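Long-range contact in methyltransferase small domain-containing protein (Thermoplasma acidophilum, PDB 1NE2), which is of unknown function but probably acts as an S-adenosylmethionine-dependent methyltransferase: residues 52-57 and 110-115. Numbering follows the deposited sequence.
Sequences GRSVID and KYDTWI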
loop_
_atom_site.group_PDB
_atom_site.type_symbol
_atom_site.label_atom_id
_atom_site.label_comp_id
_atom_site.label_asym_id
_atom_site.label_seq_id
_atom_site.Cartn_x
_atom_site.Cartn_y
_atom_site.Cartn_z
ATOM N N GLY B 52 -7.557 -5.383 6.830
ATOM C CA GLY B 52 -8.183 -4.403 5.955
ATOM C C GLY B 52 -7.424 -3.096 5.831
ATOM O O GLY B 52 -7.975 -2.089 5.393
ATOM N N ARG B 53 -6.154 -3.109 6.208
ATOM C CA ARG B 53 -5.342 -1.899 6.152
ATOM C C ARG B 53 -4.244 -1.980 5.113
ATOM O O ARG B 53 -3.873 -3.065 4.664
ATOM C CB ARG B 53 -4.676 -1.658 7.512
ATOM C CG ARG B 53 -5.613 -1.636 8.694
ATOM C CD ARG B 53 -6.635 -0.504 8.603
ATOM N NE ARG B 53 -7.362 -0.378 9.868
ATOM C CZ ARG B 53 -8.434 0.387 10.057
ATOM N NH1 ARG B 53 -8.923 1.117 9.061
ATOM N NH2 ARG B 53 -9.036 0.407 11.242
ATOM N N SER B 54 -3.731 -0.820 4.716
ATOM C CA SER B 54 -2.607 -0.795 3.793
ATOM C C SER B 54 -1.408 -0.739 4.748
ATOM O O SER B 54 -1.348 0.108 5.642
ATOM C CB SER B 54 -2.672 0.437 2.881
ATOM O OG SER B 54 -2.782 1.635 3.625
ATOM N N VAL B 55 -0.466 -1.654 4.568
ATOM C CA VAL B 55 0.687 -1.759 5.457
ATOM C C VAL B 55 2.014 -1.686 4.725
ATOM O O VAL B 55 2.149 -2.212 3.627
ATOM C CB VAL B 55 0.652 -3.120 6.206
ATOM C CG1 VAL B 55 1.888 -3.292 7.087
ATOM C CG2 VAL B 55 -0.618 -3.220 7.038
ATOM N N ILE B 56 2.992 -1.039 5.344
ATOM C CA ILE B 56 4.322 -0.984 4.769
ATOM C C ILE B 56 5.306 -1.450 5.838
ATOM O O ILE B 56 5.294 -0.970 6.974
ATOM C CB ILE B 56 4.718 0.435 4.254
ATOM C CG1 ILE B 56 6.112 0.354 3.614
ATOM C CG2 ILE B 56 4.659 1.469 5.385
ATOM C CD1 ILE B 56 6.471 1.555 2.738
ATOM N N ASP B 57 6.127 -2.424 5.467
ATOM C CA ASP B 57 7.137 -2.986 6.354
ATOM C C ASP B 57 8.507 -2.472 5.899
ATOM O O ASP B 57 8.972 -2.804 4.806
ATOM C CB ASP B 57 7.085 -4.514 6.282
ATOM C CG ASP B 57 8.077 -5.170 7.216
ATOM O OD1 ASP B 57 8.366 -4.576 8.272
ATOM O OD2 ASP B 57 8.551 -6.281 6.903
ATOM N N LYS B 110 1.624 6.672 0.700
ATOM C CA LYS B 110 0.900 6.737 1.971
ATOM C C LYS B 110 0.355 5.353 2.330
ATOM O O LYS B 110 -0.147 4.633 1.461
ATOM C CB LYS B 110 -0.262 7.732 1.863
ATOM C CG LYS B 110 -1.191 7.759 3.066
ATOM C CD LYS B 110 -2.345 8.737 2.844
ATOM C CE LYS B 110 -3.324 8.739 4.017
ATOM N NZ LYS B 110 -2.700 9.175 5.300
ATOM N N TYR B 111 0.453 4.993 3.610
ATOM C CA TYR B 111 -0.007 3.693 4.112
ATOM C C TYR B 111 -0.621 3.861 5.502
ATOM O O TYR B 111 -0.204 4.729 6.265
ATOM C CB TYR B 111 1.183 2.730 4.215
ATOM C CG TYR B 111 1.921 2.558 2.914
ATOM C CD1 TYR B 111 1.493 1.622 1.980
ATOM C CD2 TYR B 111 2.993 3.392 2.574
ATOM C CE1 TYR B 111 2.098 1.514 0.735
ATOM C CE2 TYR B 111 3.610 3.294 1.318
ATOM C CZ TYR B 111 3.147 2.347 0.404
ATOM O OH TYR B 111 3.703 2.228 -0.851
ATOM N N ASP B 112 -1.599 3.024 5.841
ATOM C CA ASP B 112 -2.226 3.099 7.163
ATOM C C ASP B 112 -1.236 2.844 8.292
ATOM O O ASP B 112 -1.149 3.602 9.268
ATOM C CB ASP B 112 -3.318 2.030 7.313
ATOM C CG ASP B 112 -4.570 2.349 6.542
ATOM O OD1 ASP B 112 -5.223 3.359 6.859
ATOM O OD2 ASP B 112 -4.910 1.578 5.622
ATOM N N THR B 113 -0.493 1.754 8.135
ATOM C CA THR B 113 0.426 1.271 9.150
ATOM C C THR B 113 1.862 1.068 8.691
ATOM O O THR B 113 2.107 0.486 7.640
ATOM C CB THR B 113 -0.112 -0.068 9.686
ATOM O OG1 THR B 113 -1.482 0.103 10.077
ATOM C CG2 THR B 113 0.712 -0.560 10.871
ATOM N N TRP B 114 2.802 1.556 9.495
ATOM C CA TRP B 114 4.236 1.415 9.226
ATOM C C TRP B 114 4.840 0.498 10.287
ATOM O O TRP B 114 4.657 0.716 11.494
ATOM C CB TRP B 114 4.927 2.790 9.285
ATOM C CG TRP B 114 6.445 2.784 9.230
ATOM C CD1 TRP B 114 7.313 2.394 10.218
ATOM C CD2 TRP B 114 7.259 3.273 8.156
ATOM N NE1 TRP B 114 8.610 2.622 9.828
ATOM C CE2 TRP B 114 8.607 3.161 8.568
ATOM C CE3 TRP B 114 6.978 3.800 6.889
ATOM C CZ2 TRP B 114 9.677 3.561 7.756
ATOM C CZ3 TRP B 114 8.046 4.199 6.077
ATOM C CH2 TRP B 114 9.379 4.076 6.521
ATOM N N ILE B 115 5.554 -0.531 9.834
ATOM C CA ILE B 115 6.207 -1.473 10.736
ATOM C C ILE B 115 7.703 -1.512 10.459
ATOM O O ILE B 115 8.127 -1.513 9.306
ATOM C CB ILE B 115 5.680 -2.909 10.558
ATOM C CG1 ILE B 115 4.172 -2.956 10.817
ATOM C CG2 ILE B 115 6.414 -3.839 11.522
ATOM C CD1 ILE B 115 3.519 -4.286 10.398
HETATM O O HOH W 1 -7.744 2.599 6.838
#
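I56 lies over one face of the Y111 ring: its CB is 4.0 Å from the ring centroid and 20° off the normal, a CH-pi contact offset toward the rim. With CG1 anti to the backbone N (chi1 -178°), the chain runs along the CD2-CE2 side of the ring until CD1 meets Y111 CE2 at 3.6 Å, while the CG2 branch touches W114 CE3, also at 3.6 Å. The Y111 hydroxyl bonds E75 of the second subunit, so an alanine in place of Y111 would probably uncover one flank of I56 and leave that glutamate without its mate. On the other face of the sheet, V55 CG1 packs against I115 CD1 at 3.8 Å. Strands 54-57 and 113-115 run parallel, joined by alternating backbone bonds such as I56 N to T113 O at 2.9 Å. Where segment 110-115 turns at D112, backbone N-H groups are met by side-chain acceptors: S54 N gives a nearly straight bond (177°) to the anti lone pair of D112 OD2 at 2.8 Å, and D112 N donates to S54 OG at 2.9 Å. Water 1 links R53 NH1 to D112 OD1; R53 NE bonds G48 O. Across the dimer interface S54 OG bonds K110 O, and K110 N bonds D112 OD2, of the second subunit. The strands are mid-sheet neighbours in the 3-2-1-4-5-7-6 order of class I methyltransferases; I56-Y111-W114 and V55-I115 pack apolar surfaces, whereas D112, probably an anion stabilised by N-H donors, ties strand pairing to the dimer interface.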